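Long-range contact in putative thioesterase II (Thermobifida fusca, PDB 3BBJ), which is a putative acyl-CoA thioesterase of the hotdog clan, probably hydrolysing the thioester bond of acyl-CoA substrates: residues Glu173-Asp179 / Pro232-Thr238. Sequence-based numbering, arbitrary orientation.
Sequences ELCGYVD and PLAFRST
The ring of Phe235 packs against the Cys175-Gly176 peptide in the middle of the antiparallel pairing between Glu173-Asp179 and Pro232-Thr238. With chi1 at 71°, CG of Phe235 sits between its own backbone N and carbonyl carbon, which swings the ring across to the neighbouring strand. One ring face is laid against the backbone: Gly176 N stands 3.5 Å from the ring plane over its centre, Cys175 C is offset toward the rim, and Gly176 CA makes a CH-pi contact 4.0 Å from the Phe235 centroid. At the backbone angles of Gly176 a CB would be jammed against the carbonyl O of Cys175 and would also crowd the Phe235 ring. The ring is flanked by Leu174, whose CB is 4.2 Å from Phe235 CE1, and by Val178, which meets it at about a right angle with Val178 CB 4.1 Å from Phe235 CD2. Beyond the segments, Val153, Phe155 and Leu253 also touch the ring. The other face of the sheet carries Tyr177, whose CE2 is 4.0 Å from Ala234 CB, while its hydroxyl hydrogen-bonds to Pro127 O. Of the six cross-strand hydrogen bonds, Gly176 N to Phe235 O is the longest, 3.2 Å, and the most bent (147° at the hydrogen); the return bond, Phe235 N to Gly176 O, measures 2.8 Å. Gly176 N and O are thus both satisfied by the Phe235 backbone, while the Phe235 ring covers the same residue with an apolar surface.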
loop_
_atom_site.group_PDB
_atom_site.type_symbol
_atom_site.label_atom_id
_atom_site.label_comp_id
_atom_site.label_asym_id
_atom_site.label_seq_id
_atom_site.Cartn_x
_atom_site.Cartn_y
_atom_site.Cartn_z
ATOM N N GLU A 173 -5.771 -12.199 14.090
ATOM C CA GLU A 173 -5.890 -12.856 12.808
ATOM C C GLU A 173 -7.330 -13.306 12.549
ATOM O O GLU A 173 -7.951 -13.939 13.396
ATOM C CB GLU A 173 -4.943 -14.056 12.770
ATOM C CG GLU A 173 -5.008 -14.886 11.471
ATOM C CD GLU A 173 -3.917 -15.960 11.369
ATOM O OE1 GLU A 173 -2.719 -15.616 11.546
ATOM O OE2 GLU A 173 -4.263 -17.137 11.077
ATOM N N LEU A 174 -7.871 -12.968 11.388
ATOM C CA LEU A 174 -9.186 -13.471 11.011
ATOM C C LEU A 174 -9.057 -14.163 9.675
ATOM O O LEU A 174 -8.234 -13.783 8.857
ATOM C CB LEU A 174 -10.233 -12.349 10.932
ATOM C CG LEU A 174 -10.553 -11.630 12.244
ATOM C CD1 LEU A 174 -11.250 -10.290 11.992
ATOM C CD2 LEU A 174 -11.395 -12.517 13.147
ATOM N N CYS A 175 -9.845 -15.207 9.474
ATOM C CA CYS A 175 -9.901 -15.854 8.175
ATOM C C CYS A 175 -11.228 -16.556 7.951
ATOM O O CYS A 175 -12.046 -16.744 8.864
ATOM C CB CYS A 175 -8.742 -16.825 7.986
ATOM S SG CYS A 175 -8.785 -18.206 9.093
ATOM N N GLY A 176 -11.451 -16.931 6.709
ATOM C CA GLY A 176 -12.700 -17.522 6.341
ATOM C C GLY A 176 -12.994 -17.198 4.900
ATOM O O GLY A 176 -12.082 -17.082 4.091
ATOM N N TYR A 177 -14.281 -17.068 4.592
ATOM C CA TYR A 177 -14.745 -16.819 3.239
ATOM C C TYR A 177 -15.663 -15.603 3.201
ATOM O O TYR A 177 -16.403 -15.339 4.149
ATOM C CB TYR A 177 -15.450 -18.077 2.711
ATOM C CG TYR A 177 -14.544 -19.283 2.761
ATOM C CD1 TYR A 177 -14.318 -19.942 3.966
ATOM C CD2 TYR A 177 -13.875 -19.733 1.624
ATOM C CE1 TYR A 177 -13.471 -21.017 4.050
ATOM C CE2 TYR A 177 -13.010 -20.821 1.689
ATOM C CZ TYR A 177 -12.817 -21.464 2.907
ATOM O OH TYR A 177 -11.974 -22.543 3.000
ATOM N N VAL A 178 -15.594 -14.864 2.103
ATOM C CA VAL A 178 -16.422 -13.685 1.908
ATOM C C VAL A 178 -16.940 -13.623 0.492
ATOM O O VAL A 178 -16.264 -14.058 -0.452
ATOM C CB VAL A 178 -15.644 -12.396 2.180
ATOM C CG1 VAL A 178 -14.358 -12.271 1.249
ATOM C CG2 VAL A 178 -16.568 -11.199 2.054
ATOM N N ASP A 179 -18.147 -13.081 0.350
ATOM C CA ASP A 179 -18.790 -12.895 -0.952
ATOM C C ASP A 179 -19.947 -11.930 -0.755
ATOM O O ASP A 179 -20.307 -11.619 0.386
ATOM C CB ASP A 179 -19.316 -14.246 -1.474
ATOM C CG ASP A 179 -19.429 -14.301 -3.010
ATOM O OD1 ASP A 179 -19.423 -13.239 -3.685
ATOM O OD2 ASP A 179 -19.512 -15.436 -3.538
ATOM N N PRO A 232 -17.006 -17.491 -3.899
ATOM C CA PRO A 232 -16.580 -16.874 -2.662
ATOM C C PRO A 232 -15.059 -16.797 -2.583
ATOM O O PRO A 232 -14.356 -17.684 -3.083
ATOM C CB PRO A 232 -17.137 -17.821 -1.588
ATOM C CG PRO A 232 -17.332 -19.099 -2.259
ATOM C CD PRO A 232 -17.723 -18.751 -3.651
ATOM N N LEU A 233 -14.563 -15.745 -1.950
ATOM C CA LEU A 233 -13.122 -15.580 -1.771
ATOM C C LEU A 233 -12.728 -15.988 -0.363
ATOM O O LEU A 233 -13.435 -15.672 0.595
ATOM C CB LEU A 233 -12.727 -14.131 -2.050
ATOM C CG LEU A 233 -13.043 -13.734 -3.497
ATOM C CD1 LEU A 233 -13.016 -12.227 -3.729
ATOM C CD2 LEU A 233 -12.094 -14.452 -4.435
ATOM N N ALA A 234 -11.627 -16.729 -0.253
ATOM C CA ALA A 234 -11.003 -17.017 1.035
ATOM C C ALA A 234 -10.219 -15.760 1.443
ATOM O O ALA A 234 -9.542 -15.161 0.595
ATOM C CB ALA A 234 -10.050 -18.209 0.915
ATOM N N PHE A 235 -10.295 -15.378 2.725
ATOM C CA PHE A 235 -9.628 -14.182 3.215
ATOM C C PHE A 235 -8.806 -14.461 4.450
ATOM O O PHE A 235 -9.035 -15.428 5.156
ATOM C CB PHE A 235 -10.636 -13.068 3.539
ATOM C CG PHE A 235 -11.496 -13.334 4.786
ATOM C CD1 PHE A 235 -11.035 -13.008 6.062
ATOM C CD2 PHE A 235 -12.768 -13.871 4.671
ATOM C CE1 PHE A 235 -11.816 -13.261 7.192
ATOM C CE2 PHE A 235 -13.552 -14.109 5.797
ATOM C CZ PHE A 235 -13.070 -13.811 7.053
ATOM N N ARG A 236 -7.827 -13.591 4.689
ATOM C CA ARG A 236 -7.066 -13.589 5.925
ATOM C C ARG A 236 -6.746 -12.149 6.214
ATOM O O ARG A 236 -6.277 -11.417 5.315
ATOM C CB ARG A 236 -5.772 -14.387 5.817
ATOM C CG ARG A 236 -4.927 -14.289 7.096
ATOM C CD ARG A 236 -3.469 -14.716 6.942
ATOM N NE ARG A 236 -2.903 -14.295 5.656
ATOM C CZ ARG A 236 -1.611 -14.274 5.356
ATOM N NH1 ARG A 236 -0.697 -14.609 6.267
ATOM N NH2 ARG A 236 -1.235 -13.887 4.138
ATOM N N SER A 237 -6.998 -11.753 7.464
ATOM C CA SER A 237 -6.768 -10.377 7.928
ATOM C C SER A 237 -5.831 -10.366 9.119
ATOM O O SER A 237 -6.038 -11.096 10.054
ATOM C CB SER A 237 -8.071 -9.710 8.320
ATOM O OG SER A 237 -7.793 -8.377 8.694
ATOM N N THR A 238 -4.801 -9.530 9.078
ATOM C CA THR A 238 -3.822 -9.472 10.139
ATOM C C THR A 238 -3.416 -8.035 10.414
ATOM O O THR A 238 -3.768 -7.127 9.672
ATOM C CB THR A 238 -2.575 -10.323 9.803
ATOM O OG1 THR A 238 -1.841 -9.722 8.743
ATOM C CG2 THR A 238 -2.984 -11.711 9.391
#